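PDB 5ZVE: tRNA (cytosine(72)-C(5))-methyltransferase, which methylates the C5 position of cytosine 72 in several tRNAs, using S-adenosyl-L-methionine as the methyl donor. Local coordinates for residues E3-Y12 / K284-I294; R30-I38 / K162-E170. All coordinates share one frame; numbering follows the deposited sequence.

Overall arrangement
The two contacts illustrate how a multidomain enzyme ties its N-terminal ferredoxin-like domain to its other parts. In contact 1 the start of the chain meets the methyltransferase domain, joining helix 7-17 to the chain that leads into helix 291-310. In contact 2 strand 35-40 and the residues before it meet the chain coming back from the PUA domain. Both are partly buried, but contact 2 lies nearer the centre of the molecule and is apolar across its interface, whereas contact 1 reaches the surface and adds a backbone hydrogen bond, and polar groups paired within its own segments, to hydrophobic packing. The contacts adjoin: Arg30 NE of segment 30-38 probably bonds to Leu285 O of segment 284-294, and contact 2 is nested within the loop that contact 1 closes.

Contact 1 (E3-Y12 / K284-I294); sequences EAFPKELREY and KLWEERTLKHI
In Leu9 and Glu287 alike, CG stands trans to the backbone N (chi1 180° and -180°), and the two side chains meet at about a right angle, with Leu9 CD2 3.6 Å from Glu287 CG. Beyond this point Glu287 bends, which shows how a buried carboxylate can be satisfied from its own segment: OE2 forms a salt bridge with Lys284 NZ at 3.1 Å, and OE1 accepts Arg289 N through its anti lone pair. The backbone supplies the matching bond across the interface, Glu287 N donating to Ala4 O at 2.7 Å. Beside it the methyl of Ala4 rests on the carbonyl oxygen of Leu285, and the six-membered part of the Trp286 indole lies by Glu3, CZ3 approaching Glu3 CG to 3.5 Å while Glu3 O sits at the ring's edge, in its plane.

At the other end, helix 7-17 packs on the start of helix 291-310. Ile294 CD1 lies over one face of the Tyr12 ring, 4.3 Å from its centroid, and Leu291 CD1 reaches Tyr12 CB. Thr290 OG1 is modelled as donating to Glu8 OE1, though the separation is too short to be taken literally. Thr290 is the N-cap residue, although its side chain makes no capping bond; its N donates to His293 ND1 at 2.9 Å, in the imidazole plane.

The segments thus join the N-terminal ferredoxin-like domain to the methyltransferase domain, where Arg289 lies about 7 Å, side chain to side chain, from Cys323, the predicted nucleophile. Tyr12 OH bonds to Tyr327 N and Glu328 OE1, in the loop that follows strand 316-322. Phe5 packs on helix 19-29, Leu285 touches helix 95-101, and Trp286 NE1 bonds to Asp129, next to strand 124-128.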
loop_
_atom_site.group_PDB
_atom_site.type_symbol
_atom_site.label_atom_id
_atom_site.label_comp_id
_atom_site.label_asym_id
_atom_site.label_seq_id
_atom_site.Cartn_x
_atom_site.Cartn_y
_atom_site.Cartn_z
ATOM N N GLU A 3 7.351 15.122 14.896
ATOM C CA GLU A 3 7.377 14.249 16.060
ATOM C C GLU A 3 7.047 12.795 15.721
ATOM O O GLU A 3 7.441 11.877 16.443
ATOM C CB GLU A 3 6.409 14.772 17.123
ATOM C CG GLU A 3 4.939 14.433 16.872
ATOM C CD GLU A 3 4.168 15.583 16.266
ATOM O OE1 GLU A 3 4.791 16.411 15.566
ATOM O OE2 GLU A 3 2.937 15.657 16.489
ATOM N N ALA A 4 6.310 12.591 14.633
ATOM C CA ALA A 4 5.923 11.250 14.211
ATOM C C ALA A 4 7.116 10.418 13.749
ATOM O O ALA A 4 7.014 9.197 13.610
ATOM C CB ALA A 4 4.903 11.331 13.112
ATOM N N PHE A 5 8.240 11.086 13.511
ATOM C CA PHE A 5 9.426 10.432 12.971
ATOM C C PHE A 5 10.589 10.551 13.943
ATOM O O PHE A 5 10.900 11.649 14.398
ATOM C CB PHE A 5 9.808 11.046 11.620
ATOM C CG PHE A 5 8.681 11.076 10.626
ATOM C CD1 PHE A 5 7.779 12.129 10.609
ATOM C CD2 PHE A 5 8.522 10.051 9.710
ATOM C CE1 PHE A 5 6.736 12.152 9.705
ATOM C CE2 PHE A 5 7.485 10.071 8.799
ATOM C CZ PHE A 5 6.591 11.122 8.797
ATOM N N PRO A 6 11.232 9.419 14.267
ATOM C CA PRO A 6 12.386 9.433 15.171
ATOM C C PRO A 6 13.482 10.332 14.613
ATOM O O PRO A 6 13.564 10.497 13.397
ATOM C CB PRO A 6 12.826 7.966 15.219
ATOM C CG PRO A 6 12.218 7.334 14.016
ATOM C CD PRO A 6 10.947 8.072 13.750
ATOM N N LYS A 7 14.297 10.907 15.490
ATOM C CA LYS A 7 15.236 11.955 15.106
ATOM C C LYS A 7 16.260 11.503 14.068
ATOM O O LYS A 7 16.536 12.233 13.116
ATOM C CB LYS A 7 15.967 12.484 16.343
ATOM C CG LYS A 7 16.914 13.637 16.054
ATOM C CD LYS A 7 16.156 14.948 16.050
ATOM C CE LYS A 7 16.938 16.071 15.397
ATOM N NZ LYS A 7 18.186 16.390 16.138
ATOM N N GLU A 8 16.821 10.310 14.241
ATOM C CA GLU A 8 17.859 9.847 13.325
ATOM C C GLU A 8 17.312 9.618 11.918
ATOM O O GLU A 8 18.014 9.840 10.937
ATOM C CB GLU A 8 18.536 8.573 13.840
ATOM C CG GLU A 8 17.616 7.405 14.111
ATOM C CD GLU A 8 18.386 6.102 14.242
ATOM O OE1 GLU A 8 17.758 5.052 14.495
ATOM O OE2 GLU A 8 19.626 6.127 14.085
ATOM N N LEU A 9 16.064 9.170 11.821
ATOM C CA LEU A 9 15.414 9.032 10.523
ATOM C C LEU A 9 15.188 10.403 9.890
ATOM O O LEU A 9 15.346 10.573 8.678
ATOM C CB LEU A 9 14.090 8.277 10.644
ATOM C CG LEU A 9 13.332 8.091 9.326
ATOM C CD1 LEU A 9 14.135 7.235 8.364
ATOM C CD2 LEU A 9 11.963 7.485 9.565
ATOM N N ARG A 10 14.791 11.373 10.708
ATOM C CA ARG A 10 14.595 12.739 10.231
ATOM C C ARG A 10 15.886 13.291 9.643
ATOM O O ARG A 10 15.878 13.891 8.569
ATOM C CB ARG A 10 14.082 13.646 11.350
ATOM C CG ARG A 10 12.750 13.195 11.916
ATOM C CD ARG A 10 11.937 14.354 12.460
ATOM N NE ARG A 10 12.634 15.135 13.475
ATOM C CZ ARG A 10 12.529 14.922 14.784
ATOM N NH1 ARG A 10 13.186 15.696 15.635
ATOM N NH2 ARG A 10 11.765 13.940 15.246
ATOM N N GLU A 11 16.991 13.087 10.359
ATOM C CA GLU A 11 18.309 13.476 9.866
ATOM C C GLU A 11 18.647 12.728 8.583
ATOM O O GLU A 11 19.251 13.285 7.671
ATOM C CB GLU A 11 19.389 13.212 10.926
ATOM C CG GLU A 11 19.205 13.978 12.231
ATOM C CD GLU A 11 19.283 15.482 12.045
ATOM O OE1 GLU A 11 19.860 15.933 11.031
ATOM O OE2 GLU A 11 18.768 16.219 12.910
ATOM N N TYR A 12 18.248 11.462 8.525
ATOM C CA TYR A 12 18.481 10.637 7.351
ATOM C C TYR A 12 17.773 11.243 6.145
ATOM O O TYR A 12 18.381 11.432 5.089
ATOM C CB TYR A 12 18.006 9.200 7.598
ATOM C CG TYR A 12 18.106 8.296 6.388
ATOM C CD1 TYR A 12 19.270 7.593 6.112
ATOM C CD2 TYR A 12 17.031 8.150 5.520
ATOM C CE1 TYR A 12 19.359 6.769 5.001
ATOM C CE2 TYR A 12 17.110 7.338 4.416
ATOM C CZ TYR A 12 18.272 6.649 4.156
ATOM O OH TYR A 12 18.332 5.840 3.045
ATOM N N LYS A 284 0.932 7.911 7.992
ATOM C CA LYS A 284 1.969 7.548 8.942
ATOM C C LYS A 284 1.769 8.331 10.238
ATOM O O LYS A 284 2.318 9.421 10.406
ATOM C CB LYS A 284 3.354 7.814 8.350
ATOM C CG LYS A 284 4.506 7.277 9.176
ATOM C CD LYS A 284 4.511 5.759 9.225
ATOM C CE LYS A 284 4.870 5.174 7.870
ATOM N NZ LYS A 284 5.138 3.710 7.953
ATOM N N LEU A 285 0.952 7.783 11.135
ATOM C CA LEU A 285 0.675 8.418 12.420
ATOM C C LEU A 285 1.948 8.486 13.265
ATOM O O LEU A 285 2.309 9.550 13.764
ATOM C CB LEU A 285 -0.434 7.672 13.169
ATOM C CG LEU A 285 -1.888 8.005 12.802
ATOM C CD1 LEU A 285 -2.219 7.629 11.366
ATOM C CD2 LEU A 285 -2.860 7.339 13.764
ATOM N N TRP A 286 2.617 7.348 13.430
ATOM C CA TRP A 286 3.899 7.299 14.125
ATOM C C TRP A 286 4.817 6.307 13.437
ATOM O O TRP A 286 4.490 5.126 13.326
ATOM C CB TRP A 286 3.728 6.912 15.599
ATOM C CG TRP A 286 2.748 7.774 16.333
ATOM C CD1 TRP A 286 1.446 7.483 16.596
ATOM C CD2 TRP A 286 2.992 9.072 16.884
ATOM N NE1 TRP A 286 0.862 8.515 17.285
ATOM C CE2 TRP A 286 1.787 9.506 17.471
ATOM C CE3 TRP A 286 4.109 9.908 16.940
ATOM C CZ2 TRP A 286 1.669 10.742 18.109
ATOM C CZ3 TRP A 286 3.989 11.134 17.570
ATOM C CH2 TRP A 286 2.778 11.540 18.149
ATOM N N GLU A 287 5.967 6.787 12.976
ATOM C CA GLU A 287 6.938 5.925 12.313
ATOM C C GLU A 287 7.769 5.188 13.356
ATOM O O GLU A 287 8.448 5.816 14.162
ATOM C CB GLU A 287 7.843 6.737 11.389
ATOM C CG GLU A 287 8.884 5.903 10.650
ATOM C CD GLU A 287 8.265 4.882 9.712
ATOM O OE1 GLU A 287 8.263 3.681 10.053
ATOM O OE2 GLU A 287 7.780 5.283 8.629
ATOM N N GLU A 288 7.707 3.859 13.349
ATOM C CA GLU A 288 8.430 3.061 14.338
ATOM C C GLU A 288 9.769 2.539 13.826
ATOM O O GLU A 288 10.702 2.337 14.606
ATOM C CB GLU A 288 7.570 1.881 14.798
ATOM C CG GLU A 288 6.211 2.277 15.362
ATOM C CD GLU A 288 5.070 1.861 14.453
ATOM O OE1 GLU A 288 5.322 1.657 13.246
ATOM O OE2 GLU A 288 3.924 1.740 14.941
ATOM N N ARG A 289 9.867 2.322 12.519
ATOM C CA ARG A 289 11.090 1.776 11.944
ATOM C C ARG A 289 12.127 2.867 11.743
ATOM O O ARG A 289 11.788 4.020 11.480
ATOM C CB ARG A 289 10.799 1.057 10.623
ATOM C CG ARG A 289 10.286 -0.362 10.824
ATOM C CD ARG A 289 9.696 -0.930 9.558
ATOM N NE ARG A 289 8.989 -2.185 9.801
ATOM C CZ ARG A 289 8.231 -2.800 8.897
ATOM N NH1 ARG A 289 8.071 -2.274 7.689
ATOM N NH2 ARG A 289 7.622 -3.939 9.203
ATOM N N THR A 290 13.396 2.497 11.887
ATOM C CA THR A 290 14.484 3.460 11.822
ATOM C C THR A 290 15.707 2.891 11.093
ATOM O O THR A 290 15.600 1.905 10.361
ATOM C CB THR A 290 14.879 3.945 13.233
ATOM O OG1 THR A 290 15.877 4.967 13.124
ATOM C CG2 THR A 290 15.397 2.787 14.096
ATOM N N LEU A 291 16.859 3.528 11.286
ATOM C CA LEU A 291 18.047 3.248 10.480
ATOM C C LEU A 291 18.493 1.794 10.534
ATOM O O LEU A 291 18.780 1.195 9.499
ATOM C CB LEU A 291 19.206 4.156 10.903
ATOM C CG LEU A 291 19.377 5.464 10.117
ATOM C CD1 LEU A 291 18.069 6.231 9.999
ATOM C CD2 LEU A 291 20.461 6.340 10.733
ATOM N N LYS A 292 18.561 1.232 11.735
ATOM C CA LYS A 292 18.917 -0.176 11.897
ATOM C C LYS A 292 18.034 -1.091 11.042
ATOM O O LYS A 292 18.497 -2.112 10.534
ATOM C CB LYS A 292 18.835 -0.578 13.373
ATOM C CG LYS A 292 17.555 -0.124 14.062
ATOM C CD LYS A 292 17.382 -0.800 15.412
ATOM C CE LYS A 292 16.016 -0.507 16.003
ATOM N NZ LYS A 292 15.717 -1.387 17.167
ATOM N N HIS A 293 16.767 -0.713 10.879
ATOM C CA HIS A 293 15.830 -1.491 10.071
ATOM C C HIS A 293 16.104 -1.374 8.574
ATOM O O HIS A 293 15.884 -2.320 7.823
ATOM C CB HIS A 293 14.391 -1.060 10.351
ATOM C CG HIS A 293 13.951 -1.299 11.760
ATOM N ND1 HIS A 293 13.689 -0.274 12.642
ATOM C CD2 HIS A 293 13.722 -2.449 12.440
ATOM C CE1 HIS A 293 13.318 -0.780 13.804
ATOM N NE2 HIS A 293 13.328 -2.096 13.707
ATOM N N ILE A 294 16.580 -0.212 8.147
ATOM C CA ILE A 294 16.869 0.020 6.741
ATOM C C ILE A 294 18.003 -0.876 6.270
ATOM O O ILE A 294 17.889 -1.556 5.250
ATOM C CB ILE A 294 17.231 1.495 6.481
ATOM C CG1 ILE A 294 16.016 2.390 6.744
ATOM C CG2 ILE A 294 17.714 1.680 5.055
ATOM C CD1 ILE A 294 16.307 3.871 6.625
#

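Contact 2 (R30-I38 / K162-E170)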
loop_
_atom_site.group_PDB
_atom_site.type_symbol
_atom_site.label_atom_id
_atom_site.label_comp_id
_atom_site.label_asym_id
_atom_site.label_seq_id
_atom_site.Cartn_x
_atom_site.Cartn_y
_atom_site.Cartn_z
ATOM N N ARG A 30 2.207 12.009 6.951
ATOM C CA ARG A 30 1.340 11.905 8.120
ATOM C C ARG A 30 -0.133 11.847 7.730
ATOM O O ARG A 30 -0.976 11.451 8.528
ATOM C CB ARG A 30 1.569 13.083 9.071
ATOM C CG ARG A 30 1.031 12.855 10.483
ATOM C CD ARG A 30 2.162 12.619 11.438
ATOM N NE ARG A 30 1.744 12.082 12.734
ATOM C CZ ARG A 30 1.432 12.811 13.801
ATOM N NH1 ARG A 30 1.489 14.134 13.757
ATOM N NH2 ARG A 30 1.081 12.201 14.925
ATOM N N GLU A 31 -0.429 12.212 6.486
ATOM C CA GLU A 31 -1.806 12.291 6.005
ATOM C C GLU A 31 -2.143 11.141 5.055
ATOM O O GLU A 31 -1.248 10.566 4.430
ATOM C CB GLU A 31 -2.044 13.627 5.291
ATOM C CG GLU A 31 -1.554 14.861 6.036
ATOM C CD GLU A 31 -1.733 16.130 5.217
ATOM O OE1 GLU A 31 -2.157 16.030 4.045
ATOM O OE2 GLU A 31 -1.446 17.227 5.740
ATOM N N PRO A 32 -3.438 10.800 4.947
ATOM C CA PRO A 32 -3.853 9.801 3.956
ATOM C C PRO A 32 -3.609 10.316 2.544
ATOM O O PRO A 32 -3.480 11.527 2.355
ATOM C CB PRO A 32 -5.354 9.623 4.228
ATOM C CG PRO A 32 -5.583 10.211 5.594
ATOM C CD PRO A 32 -4.572 11.297 5.741
ATOM N N VAL A 33 -3.547 9.416 1.570
ATOM C CA VAL A 33 -3.321 9.834 0.195
ATOM C C VAL A 33 -4.451 10.763 -0.230
ATOM O O VAL A 33 -5.600 10.597 0.196
ATOM C CB VAL A 33 -3.211 8.634 -0.771
ATOM C CG1 VAL A 33 -2.037 7.739 -0.365
ATOM C CG2 VAL A 33 -4.508 7.842 -0.820
ATOM N N GLU A 34 -4.107 11.774 -1.022
ATOM C CA GLU A 34 -5.085 12.749 -1.488
ATOM C C GLU A 34 -5.993 12.125 -2.541
ATOM O O GLU A 34 -7.181 12.448 -2.625
ATOM C CB GLU A 34 -4.386 13.991 -2.050
ATOM C CG GLU A 34 -3.602 14.805 -1.019
ATOM C CD GLU A 34 -2.246 14.200 -0.656
ATOM O OE1 GLU A 34 -1.894 13.120 -1.174
ATOM O OE2 GLU A 34 -1.524 14.817 0.153
ATOM N N HIS A 35 -5.418 11.238 -3.349
ATOM C CA HIS A 35 -6.170 10.510 -4.364
ATOM C C HIS A 35 -6.194 9.024 -4.027
ATOM O O HIS A 35 -5.163 8.342 -4.082
ATOM C CB HIS A 35 -5.577 10.727 -5.758
ATOM C CG HIS A 35 -5.826 12.093 -6.321
ATOM N ND1 HIS A 35 -5.423 12.463 -7.584
ATOM C CD2 HIS A 35 -6.424 13.184 -5.780
ATOM C CE1 HIS A 35 -5.775 13.719 -7.809
ATOM N NE2 HIS A 35 -6.381 14.178 -6.730
ATOM N N TYR A 36 -7.373 8.523 -3.682
ATOM C CA TYR A 36 -7.517 7.139 -3.247
ATOM C C TYR A 36 -7.904 6.259 -4.427
ATOM O O TYR A 36 -9.037 6.329 -4.925
ATOM C CB TYR A 36 -8.556 7.035 -2.130
ATOM C CG TYR A 36 -8.665 5.662 -1.515
ATOM C CD1 TYR A 36 -7.587 5.096 -0.840
ATOM C CD2 TYR A 36 -9.838 4.930 -1.604
ATOM C CE1 TYR A 36 -7.682 3.841 -0.270
ATOM C CE2 TYR A 36 -9.941 3.671 -1.039
ATOM C CZ TYR A 36 -8.861 3.133 -0.375
ATOM O OH TYR A 36 -8.963 1.883 0.188
ATOM N N TYR A 37 -6.959 5.434 -4.871
ATOM C CA TYR A 37 -7.108 4.679 -6.116
ATOM C C TYR A 37 -7.659 3.269 -5.899
ATOM O O TYR A 37 -7.443 2.648 -4.858
ATOM C CB TYR A 37 -5.766 4.585 -6.845
ATOM C CG TYR A 37 -5.468 5.737 -7.782
ATOM C CD1 TYR A 37 -4.848 6.893 -7.322
ATOM C CD2 TYR A 37 -5.801 5.664 -9.128
ATOM C CE1 TYR A 37 -4.574 7.948 -8.179
ATOM C CE2 TYR A 37 -5.530 6.714 -9.993
ATOM C CZ TYR A 37 -4.915 7.850 -9.514
ATOM O OH TYR A 37 -4.648 8.891 -10.372
ATOM N N ILE A 38 -8.386 2.780 -6.895
ATOM C CA ILE A 38 -8.812 1.390 -6.938
ATOM C C ILE A 38 -8.519 0.837 -8.320
ATOM O O ILE A 38 -8.436 1.594 -9.290
ATOM C CB ILE A 38 -10.309 1.228 -6.634
ATOM C CG1 ILE A 38 -11.147 1.906 -7.730
ATOM C CG2 ILE A 38 -10.639 1.787 -5.262
ATOM C CD1 ILE A 38 -12.641 1.761 -7.552
ATOM N N LYS A 162 -10.760 13.257 11.030
ATOM C CA LYS A 162 -9.755 14.212 10.595
ATOM C C LYS A 162 -9.708 14.254 9.062
ATOM O O LYS A 162 -9.654 15.325 8.457
ATOM C CB LYS A 162 -8.396 13.844 11.183
ATOM C CG LYS A 162 -7.242 14.643 10.640
ATOM C CD LYS A 162 -7.080 15.966 11.342
ATOM C CE LYS A 162 -5.609 16.319 11.466
ATOM N NZ LYS A 162 -5.409 17.780 11.653
ATOM N N PHE A 163 -9.749 13.077 8.445
ATOM C CA PHE A 163 -9.833 12.955 6.994
ATOM C C PHE A 163 -10.910 11.950 6.630
ATOM O O PHE A 163 -11.267 11.094 7.438
ATOM C CB PHE A 163 -8.501 12.511 6.381
ATOM C CG PHE A 163 -7.382 13.493 6.565
ATOM C CD1 PHE A 163 -7.212 14.546 5.678
ATOM C CD2 PHE A 163 -6.485 13.351 7.613
ATOM C CE1 PHE A 163 -6.176 15.449 5.839
ATOM C CE2 PHE A 163 -5.439 14.248 7.778
ATOM C CZ PHE A 163 -5.287 15.301 6.892
ATOM N N LYS A 164 -11.425 12.053 5.412
ATOM C CA LYS A 164 -12.435 11.122 4.939
ATOM C C LYS A 164 -12.074 10.511 3.589
ATOM O O LYS A 164 -11.927 11.216 2.594
ATOM C CB LYS A 164 -13.791 11.819 4.844
ATOM C CG LYS A 164 -14.917 10.930 4.350
ATOM C CD LYS A 164 -15.020 9.656 5.153
ATOM C CE LYS A 164 -16.228 8.837 4.724
ATOM N NZ LYS A 164 -16.201 7.473 5.328
ATOM N N LEU A 165 -11.925 9.189 3.583
ATOM C CA LEU A 165 -11.815 8.403 2.365
ATOM C C LEU A 165 -13.036 7.499 2.306
ATOM O O LEU A 165 -13.538 7.078 3.342
ATOM C CB LEU A 165 -10.529 7.572 2.343
ATOM C CG LEU A 165 -9.185 8.294 2.224
ATOM C CD1 LEU A 165 -8.043 7.293 2.225
ATOM C CD2 LEU A 165 -9.151 9.124 0.962
ATOM N N PRO A 166 -13.533 7.213 1.096
ATOM C CA PRO A 166 -14.705 6.338 0.976
ATOM C C PRO A 166 -14.431 4.936 1.514
ATOM O O PRO A 166 -13.320 4.434 1.362
ATOM C CB PRO A 166 -14.966 6.305 -0.536
ATOM C CG PRO A 166 -13.646 6.627 -1.150
ATOM C CD PRO A 166 -13.005 7.615 -0.218
ATOM N N SER A 167 -15.427 4.327 2.149
ATOM C CA SER A 167 -15.342 2.919 2.529
ATOM C C SER A 167 -15.972 2.071 1.433
ATOM O O SER A 167 -17.156 2.220 1.129
ATOM C CB SER A 167 -16.036 2.666 3.862
ATOM O OG SER A 167 -17.416 2.951 3.754
ATOM N N LEU A 168 -15.179 1.192 0.832
ATOM C CA LEU A 168 -15.633 0.433 -0.325
ATOM C C LEU A 168 -15.815 -1.049 -0.028
ATOM O O LEU A 168 -16.401 -1.780 -0.827
ATOM C CB LEU A 168 -14.648 0.604 -1.477
ATOM C CG LEU A 168 -14.220 2.044 -1.755
ATOM C CD1 LEU A 168 -13.041 2.055 -2.707
ATOM C CD2 LEU A 168 -15.373 2.847 -2.323
ATOM N N SER A 169 -15.312 -1.486 1.122
ATOM C CA SER A 169 -15.277 -2.908 1.452
ATOM C C SER A 169 -16.670 -3.502 1.635
ATOM O O SER A 169 -16.868 -4.700 1.441
ATOM C CB SER A 169 -14.444 -3.140 2.714
ATOM O OG SER A 169 -14.879 -2.301 3.771
ATOM N N GLU A 170 -17.632 -2.669 2.009
ATOM C CA GLU A 170 -18.986 -3.148 2.260
ATOM C C GLU A 170 -19.906 -3.033 1.039
ATOM O O GLU A 170 -21.072 -3.412 1.103
ATOM C CB GLU A 170 -19.594 -2.385 3.441
ATOM C CG GLU A 170 -18.844 -2.580 4.756
ATOM C CD GLU A 170 -18.936 -3.998 5.284
ATOM O OE1 GLU A 170 -20.024 -4.607 5.183
ATOM O OE2 GLU A 170 -17.917 -4.505 5.800
#
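Glu31 and Pro32, which both pack on Phe163, also share a polar partner: Arg75 NH2 forms a salt bridge with Glu31 OE1 and a hydrogen bond with Pro32 O. This grip lies at one end of two neighbouring inner strands of the antiparallel sheet of the N-terminal ferredoxin-like domain, where the chain enters strand 35-40 and leaves strand 70-74. Segment 162-170 comes back from strand 154-161 of the PUA domain and runs beside segment 30-38, only 18° from it in direction, without forming a strand itself. The principle at work is that an extended linker can meet a strand through apolar side chains, its polar ties lying elsewhere, as where Lys162 bonds to Asp82.

Pro32 lies over one face of the Phe163 ring in a CH-pi contact, its CD 3.7 Å from the ring centroid and offset toward the rim. Glu31 meets the far end of the same ring, CG lying 3.9 Å from CZ. Leu165 then divides its branches: CD1 sits 3.8 Å from Tyr36 CD1 and also touches Pro32 CB, while CD2 meets Tyr36 CB and nears the carbonyl oxygen of Val33. Tyr36 has CG opposite its backbone N (chi1 -174°), and its side chain runs past Pro166 and Leu168 in the opposite direction. Leu168 CD1 serves two partners, at the Tyr36 ring edge, 3.9 Å from CE2, and against Ile38 CG2 at 3.5 Å.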